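Long-range contact in glyoxalase family protein (Listeria monocytogenes, PDB 2P7O), which catalyses the manganese-dependent hydration of the antibiotic fosfomycin and so confers resistance to it: residues Lys17-Phe21 with Phe109-Asp113. Sequence-based numbering, arbitrary orientation.
Sequences KTTAF and FYDFD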
loop_
_atom_site.group_PDB
_atom_site.type_symbol
_atom_site.label_atom_id
_atom_site.label_comp_id
_atom_site.label_asym_id
_atom_site.label_seq_id
_atom_site.Cartn_x
_atom_site.Cartn_y
_atom_site.Cartn_z
ATOM N N LYS A 17 11.974 -10.599 11.737
ATOM C CA LYS A 17 11.831 -9.273 12.335
ATOM C C LYS A 17 10.495 -8.665 11.920
ATOM O O LYS A 17 9.741 -8.124 12.726
ATOM C CB LYS A 17 12.984 -8.335 11.872
ATOM C CG LYS A 17 14.237 -8.858 12.591
ATOM C CD LYS A 17 15.442 -8.042 12.139
ATOM C CE LYS A 17 16.588 -8.116 13.141
ATOM N NZ LYS A 17 17.633 -7.099 12.765
ATOM N N THR A 18 10.163 -8.782 10.624
ATOM C CA THR A 18 8.906 -8.178 10.204
ATOM C C THR A 18 7.702 -8.869 10.798
ATOM O O THR A 18 6.703 -8.230 11.047
ATOM C CB THR A 18 8.892 -8.111 8.681
ATOM O OG1 THR A 18 10.111 -7.364 8.373
ATOM C CG2 THR A 18 7.657 -7.443 8.109
ATOM N N THR A 19 7.757 -10.180 10.956
ATOM C CA THR A 19 6.655 -10.904 11.625
ATOM C C THR A 19 6.390 -10.305 13.004
ATOM O O THR A 19 5.268 -10.109 13.455
ATOM C CB THR A 19 7.082 -12.375 11.761
ATOM O OG1 THR A 19 7.026 -12.916 10.413
ATOM C CG2 THR A 19 6.053 -13.140 12.577
ATOM N N ALA A 20 7.473 -9.968 13.698
ATOM C CA ALA A 20 7.314 -9.481 15.073
ATOM C C ALA A 20 6.738 -8.070 15.024
ATOM O O ALA A 20 5.863 -7.783 15.876
ATOM C CB ALA A 20 8.634 -9.554 15.776
ATOM N N PHE A 21 7.189 -7.234 14.066
ATOM C CA PHE A 21 6.625 -5.901 13.902
ATOM C C PHE A 21 5.106 -5.969 13.698
ATOM O O PHE A 21 4.312 -5.311 14.388
ATOM C CB PHE A 21 7.347 -5.305 12.666
ATOM C CG PHE A 21 6.830 -3.917 12.319
ATOM C CD1 PHE A 21 7.230 -2.813 13.027
ATOM C CD2 PHE A 21 5.958 -3.790 11.267
ATOM C CE1 PHE A 21 6.724 -1.553 12.756
ATOM C CE2 PHE A 21 5.434 -2.543 10.976
ATOM C CZ PHE A 21 5.873 -1.430 11.679
ATOM N N PHE A 109 5.160 5.922 11.761
ATOM C CA PHE A 109 6.311 5.153 12.215
ATOM C C PHE A 109 6.763 4.212 11.106
ATOM O O PHE A 109 6.051 3.938 10.120
ATOM C CB PHE A 109 5.980 4.361 13.501
ATOM C CG PHE A 109 4.798 3.409 13.318
ATOM C CD1 PHE A 109 4.933 2.037 13.199
ATOM C CD2 PHE A 109 3.529 3.935 13.292
ATOM C CE1 PHE A 109 3.840 1.202 13.035
ATOM C CE2 PHE A 109 2.399 3.143 13.168
ATOM C CZ PHE A 109 2.555 1.780 13.074
ATOM N N TYR A 110 8.001 3.754 11.135
ATOM C CA TYR A 110 8.513 2.919 10.044
ATOM C C TYR A 110 8.621 1.479 10.510
ATOM O O TYR A 110 8.561 1.282 11.721
ATOM C CB TYR A 110 9.977 3.330 9.674
ATOM C CG TYR A 110 9.998 4.753 9.177
ATOM C CD1 TYR A 110 10.002 5.788 10.127
ATOM C CD2 TYR A 110 9.929 5.051 7.818
ATOM C CE1 TYR A 110 10.003 7.103 9.695
ATOM C CE2 TYR A 110 9.913 6.398 7.408
ATOM C CZ TYR A 110 9.932 7.385 8.347
ATOM O OH TYR A 110 9.946 8.702 7.955
ATOM N N ASP A 111 8.778 0.545 9.563
ATOM C CA ASP A 111 9.071 -0.828 10.016
ATOM C C ASP A 111 10.587 -1.000 10.082
ATOM O O ASP A 111 11.282 -0.015 10.366
ATOM C CB ASP A 111 8.432 -1.915 9.161
ATOM C CG ASP A 111 8.798 -1.833 7.683
ATOM O OD1 ASP A 111 8.326 -2.735 6.918
ATOM O OD2 ASP A 111 9.557 -0.934 7.312
ATOM N N PHE A 112 11.068 -2.192 9.781
ATOM C CA PHE A 112 12.527 -2.392 9.796
ATOM C C PHE A 112 13.092 -2.273 8.386
ATOM O O PHE A 112 14.279 -2.539 8.206
ATOM C CB PHE A 112 12.823 -3.797 10.340
ATOM C CG PHE A 112 12.414 -3.997 11.796
ATOM C CD1 PHE A 112 11.408 -4.860 12.204
ATOM C CD2 PHE A 112 13.078 -3.296 12.796
ATOM C CE1 PHE A 112 11.077 -5.006 13.535
ATOM C CE2 PHE A 112 12.740 -3.434 14.134
ATOM C CZ PHE A 112 11.755 -4.320 14.525
ATOM N N ASP A 113 12.266 -1.864 7.414
ATOM C CA ASP A 113 12.728 -1.872 6.011
ATOM C C ASP A 113 12.309 -0.582 5.305
ATOM O O ASP A 113 11.995 -0.621 4.085
ATOM C CB ASP A 113 12.070 -3.083 5.302
ATOM C CG ASP A 113 12.638 -4.370 5.898
ATOM O OD1 ASP A 113 13.744 -4.799 5.486
ATOM O OD2 ASP A 113 12.022 -4.955 6.824
HETATM O O HOH W 1 9.937 -4.678 8.233
HETATM O O HOH W 2 13.113 -7.065 7.816
#
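In the paired βαβββ units of the glyoxalase (vicinal oxygen chelate) fold, this contact joins helix 15-26 to the turn that connects strands 106-110 and 116-120, with Phe21 laid against Asp111. The evidence for a CH-pi contact is direct: Asp111 CB sits 3.6 Å from the centroid of the Phe21 ring, 14° off its normal. Phe21 reaches the end of strand 106-110 because its chi1 of 178° swings the ring away from the backbone N. There its CZ meets CE1 of Phe109 at 3.6 Å, approaching the edge of the Phe109 ring near its plane. CE1 of Phe21 also lies 3.5 Å from Tyr110 O, a buried carbonyl oxygen with no hydrogen-bond partner in the model.

An Asx turn lies within the connection: Asp113 N donates to Asp111 OD2 at 2.9 Å (157° at the hydrogen), reaching the oxygen from above the carboxylate plane. Asp111 OD1 is hydrogen-bonded to His115 ND1, within the same turn. The exposed Phe112 turns its ring edge to the helix, with CE1 3.5 Å from Lys17 O, and the same CE1 packs on Phe21 CB.

No clear direct hydrogen bond crosses the interface; water does the polar bridging. One water links Thr18 OG1 (2.7 Å), Asp113 OD2 and Phe112 N, and a second spans the same hydroxyl and carboxylate oxygen. Asp113 OD1 bonds to Lys13 N, and Thr18 OG1 to Asp14 O, just ahead of the helix.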